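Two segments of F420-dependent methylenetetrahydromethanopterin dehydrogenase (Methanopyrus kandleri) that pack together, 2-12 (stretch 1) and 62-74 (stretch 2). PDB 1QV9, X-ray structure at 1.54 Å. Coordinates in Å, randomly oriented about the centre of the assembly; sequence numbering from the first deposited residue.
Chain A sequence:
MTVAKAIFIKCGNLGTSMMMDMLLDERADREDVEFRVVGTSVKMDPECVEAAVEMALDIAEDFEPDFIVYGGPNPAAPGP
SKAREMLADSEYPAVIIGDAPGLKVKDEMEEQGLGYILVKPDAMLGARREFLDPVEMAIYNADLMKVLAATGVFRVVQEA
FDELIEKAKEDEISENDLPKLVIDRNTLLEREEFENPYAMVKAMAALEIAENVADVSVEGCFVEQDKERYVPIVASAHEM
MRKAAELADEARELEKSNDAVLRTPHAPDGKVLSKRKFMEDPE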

# COMPACT_ATOMS: atom_id res chain seq x y z
N THR A 2 -40.25 15.62 24.04
CA THR A 2 -40.66 16.32 22.79
C THR A 2 -39.86 15.76 21.60
O THR A 2 -38.64 15.60 21.68
CB THR A 2 -40.43 17.83 22.89
OG1 THR A 2 -41.04 18.32 24.08
CG2 THR A 2 -41.05 18.54 21.68
N VAL A 3 -40.58 15.49 20.52
CA VAL A 3 -40.02 14.92 19.30
C VAL A 3 -39.95 15.95 18.17
O VAL A 3 -40.96 16.54 17.81
CB VAL A 3 -40.91 13.74 18.84
CG1 VAL A 3 -40.44 13.20 17.49
CG2 VAL A 3 -40.90 12.63 19.89
N ALA A 4 -38.75 16.16 17.64
CA ALA A 4 -38.53 17.08 16.53
C ALA A 4 -38.88 16.34 15.23
O ALA A 4 -38.58 15.15 15.08
CB ALA A 4 -37.08 17.51 16.50
N LYS A 5 -39.49 17.06 14.30
CA LYS A 5 -39.89 16.45 13.02
C LYS A 5 -39.30 17.24 11.87
O LYS A 5 -39.21 18.46 11.93
CB LYS A 5 -41.41 16.44 12.90
CG LYS A 5 -42.05 15.41 13.84
CD LYS A 5 -43.57 15.40 13.75
CE LYS A 5 -44.17 16.64 14.38
NZ LYS A 5 -45.67 16.57 14.37
N ALA A 6 -38.86 16.54 10.83
CA ALA A 6 -38.31 17.23 9.66
C ALA A 6 -38.56 16.40 8.40
O ALA A 6 -38.69 15.18 8.47
CB ALA A 6 -36.81 17.45 9.83
N ILE A 7 -38.62 17.08 7.27
CA ILE A 7 -38.77 16.38 5.99
C ILE A 7 -37.51 16.71 5.21
O ILE A 7 -37.05 17.85 5.24
CB ILE A 7 -39.99 16.89 5.18
CG1 ILE A 7 -41.29 16.61 5.93
CG2 ILE A 7 -40.03 16.20 3.77
CD1 ILE A 7 -42.53 17.20 5.25
N PHE A 8 -36.94 15.72 4.55
CA PHE A 8 -35.74 15.90 3.73
C PHE A 8 -36.16 15.68 2.29
O PHE A 8 -36.84 14.71 2.00
CB PHE A 8 -34.65 14.89 4.10
CG PHE A 8 -34.03 15.16 5.44
CD1 PHE A 8 -34.63 14.70 6.62
CD2 PHE A 8 -32.83 15.87 5.53
CE1 PHE A 8 -34.04 14.94 7.87
CE2 PHE A 8 -32.22 16.12 6.80
CZ PHE A 8 -32.84 15.64 7.97
N ILE A 9 -35.75 16.56 1.38
CA ILE A 9 -36.10 16.41 -0.04
C ILE A 9 -34.79 16.18 -0.78
O ILE A 9 -33.85 16.96 -0.63
CB ILE A 9 -36.78 17.68 -0.58
CG1 ILE A 9 -37.96 18.06 0.30
CG2 ILE A 9 -37.21 17.47 -2.03
CD1 ILE A 9 -38.52 19.48 -0.03
N LYS A 10 -34.73 15.13 -1.61
CA LYS A 10 -33.50 14.78 -2.32
C LYS A 10 -33.74 14.72 -3.82
O LYS A 10 -34.50 13.86 -4.30
CB LYS A 10 -32.95 13.41 -1.84
CG LYS A 10 -32.66 13.33 -0.35
CD LYS A 10 -31.99 12.02 0.07
CE LYS A 10 -31.80 12.01 1.60
NZ LYS A 10 -30.88 10.93 2.05
N CYS A 11 -33.12 15.64 -4.55
CA CYS A 11 -33.21 15.70 -6.01
C CYS A 11 -31.80 15.82 -6.56
O CYS A 11 -31.08 16.78 -6.23
CB CYS A 11 -34.06 16.88 -6.46
SG CYS A 11 -35.78 16.84 -5.89
N GLY A 12 -31.40 14.89 -7.43
CA GLY A 12 -30.03 14.91 -7.92
C GLY A 12 -29.21 14.23 -6.83
O GLY A 12 -29.78 13.80 -5.83
N ASP A 62 -50.10 17.24 7.36
CA ASP A 62 -50.42 16.34 8.46
C ASP A 62 -49.22 16.03 9.34
O ASP A 62 -49.36 15.76 10.54
CB ASP A 62 -51.00 15.03 7.93
CG ASP A 62 -51.38 14.06 9.04
OD1 ASP A 62 -50.65 13.07 9.25
OD2 ASP A 62 -52.42 14.31 9.71
N PHE A 63 -48.03 16.06 8.75
CA PHE A 63 -46.83 15.73 9.51
C PHE A 63 -46.36 16.87 10.40
O PHE A 63 -45.80 16.61 11.45
CB PHE A 63 -45.72 15.28 8.54
CG PHE A 63 -44.48 14.73 9.21
CD1 PHE A 63 -44.54 13.62 10.06
CD2 PHE A 63 -43.23 15.30 8.96
CE1 PHE A 63 -43.39 13.10 10.63
CE2 PHE A 63 -42.09 14.79 9.53
CZ PHE A 63 -42.15 13.68 10.37
N GLU A 64 -46.61 18.10 9.98
CA GLU A 64 -46.23 19.30 10.74
C GLU A 64 -44.74 19.33 11.12
O GLU A 64 -44.37 19.33 12.30
CB GLU A 64 -47.09 19.40 12.02
CG GLU A 64 -48.58 19.27 11.73
CD GLU A 64 -49.45 19.55 12.95
OE1 GLU A 64 -49.10 19.13 14.07
OE2 GLU A 64 -50.51 20.20 12.77
N PRO A 65 -43.86 19.34 10.10
CA PRO A 65 -42.42 19.38 10.37
C PRO A 65 -41.98 20.71 11.00
O PRO A 65 -42.59 21.75 10.76
CB PRO A 65 -41.81 19.22 8.99
CG PRO A 65 -42.80 19.86 8.09
CD PRO A 65 -44.13 19.39 8.66
N ASP A 66 -40.92 20.63 11.81
CA ASP A 66 -40.34 21.82 12.43
C ASP A 66 -39.44 22.51 11.40
O ASP A 66 -39.27 23.71 11.41
CB ASP A 66 -39.58 21.39 13.66
CG ASP A 66 -40.50 20.79 14.70
OD1 ASP A 66 -40.24 19.66 15.16
OD2 ASP A 66 -41.51 21.46 15.03
N PHE A 67 -38.87 21.73 10.49
CA PHE A 67 -38.06 22.32 9.42
C PHE A 67 -38.00 21.34 8.25
O PHE A 67 -38.35 20.16 8.41
CB PHE A 67 -36.63 22.70 9.89
CG PHE A 67 -35.79 21.55 10.42
CD1 PHE A 67 -34.91 20.86 9.60
CD2 PHE A 67 -35.83 21.20 11.76
CE1 PHE A 67 -34.09 19.86 10.08
CE2 PHE A 67 -35.00 20.19 12.27
CZ PHE A 67 -34.11 19.51 11.43
N ILE A 68 -37.66 21.87 7.08
CA ILE A 68 -37.54 21.09 5.84
C ILE A 68 -36.15 21.32 5.26
O ILE A 68 -35.63 22.43 5.32
CB ILE A 68 -38.60 21.53 4.84
CG1 ILE A 68 -39.98 21.23 5.43
CG2 ILE A 68 -38.44 20.77 3.50
CD1 ILE A 68 -41.16 21.65 4.60
N VAL A 69 -35.53 20.26 4.73
CA VAL A 69 -34.21 20.36 4.16
C VAL A 69 -34.27 19.93 2.72
O VAL A 69 -34.90 18.93 2.40
CB VAL A 69 -33.18 19.45 4.92
CG1 VAL A 69 -31.78 19.64 4.33
CG2 VAL A 69 -33.20 19.74 6.41
N TYR A 70 -33.69 20.71 1.83
CA TYR A 70 -33.63 20.31 0.41
C TYR A 70 -32.14 20.12 0.14
O TYR A 70 -31.34 21.02 0.40
CB TYR A 70 -34.18 21.40 -0.50
CG TYR A 70 -33.92 21.12 -1.96
CD1 TYR A 70 -32.73 21.51 -2.59
CD2 TYR A 70 -34.85 20.38 -2.71
CE1 TYR A 70 -32.45 21.16 -3.93
CE2 TYR A 70 -34.58 20.03 -4.05
CZ TYR A 70 -33.40 20.43 -4.64
OH TYR A 70 -33.17 20.14 -5.99
N GLY A 71 -31.77 18.95 -0.38
CA GLY A 71 -30.36 18.69 -0.67
C GLY A 71 -30.17 18.17 -2.10
O GLY A 71 -30.97 17.35 -2.58
N GLY A 72 -29.13 18.66 -2.77
CA GLY A 72 -28.84 18.20 -4.11
C GLY A 72 -27.85 19.15 -4.73
O GLY A 72 -27.56 20.22 -4.14
N PRO A 73 -27.30 18.81 -5.90
CA PRO A 73 -26.33 19.68 -6.55
C PRO A 73 -26.88 21.04 -6.97
O PRO A 73 -28.09 21.22 -7.20
CB PRO A 73 -25.91 18.88 -7.78
CG PRO A 73 -26.25 17.44 -7.44
CD PRO A 73 -27.52 17.58 -6.68
N ASN A 74 -25.93 21.97 -7.04
CA ASN A 74 -26.14 23.33 -7.54
C ASN A 74 -27.42 24.12 -7.25
O ASN A 74 -28.32 24.17 -8.06
CB ASN A 74 -25.91 23.31 -9.05
CG ASN A 74 -25.69 24.70 -9.62
OD1 ASN A 74 -25.78 25.71 -8.90
ND2 ASN A 74 -25.38 24.76 -10.90
O HOH W 1 -42.18 18.74 16.60
O HOH W 2 -46.69 18.75 15.72
O HOH W 3 -30.49 19.55 -6.66
O HOH W 4 -29.90 14.77 -3.30

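How does the end of the helix before the second strand hold Lys5? The Lys5 side chain lies along Phe63, its CD over one face of the ring, 4.1 Å from the centroid, so the aliphatic part makes a CH-pi contact. Beyond it, NZ donates a hydrogen bond to Phe63 O at 2.9 Å, giving the charged end a carbonyl acceptor. A water takes a hydrogen bond from Lys5 NZ and gives one to Glu64 OE1, bridging charges whose direct NZ to OE1 distance of 4.3 Å is too long for a salt bridge. Pro65 CG meets Ile7 CD1 at 3.9 Å.

What brings the strands into register? Asp66 grips Lys5 twice: Asp66 N donates to Lys5 O, and Lys5 N donates to Asp66 OD1, each at 2.8 Å. A side-chain carboxylate thus acts as acceptor where the parallel ladder is about to begin.

How do the strands continue from Phe67? They run parallel, 15° apart, and the odd-numbered residues of both carry the hydrogen bonds. Ile7 N reaches Phe67 O at 3.3 Å; Val69 N donates to Ile7 O at 2.9 Å, and Ile9 N to Val69 O at 2.7 Å. Side chains alternate: Ala6 CB sits over the Phe67 ring face and Phe8 CD2 packs on Val69 CB at 3.6 Å, while on the other face Ile9 CD1 touches Ile68 CG2 and Ile9 CG2 touches Tyr70 CD2, both at 3.8 Å.

How does the pairing end? Gly71 N donates to Ile9 O at 2.9 Å, but the bond from Cys11 N to Gly71 O, at 3.4 Å, is weak. Past it, Gly72 CA lies 3.4 Å from Cys11 O, where a CB on Gly72 would clash. A water joins Cys11 O, Tyr70 OH and Pro73 O.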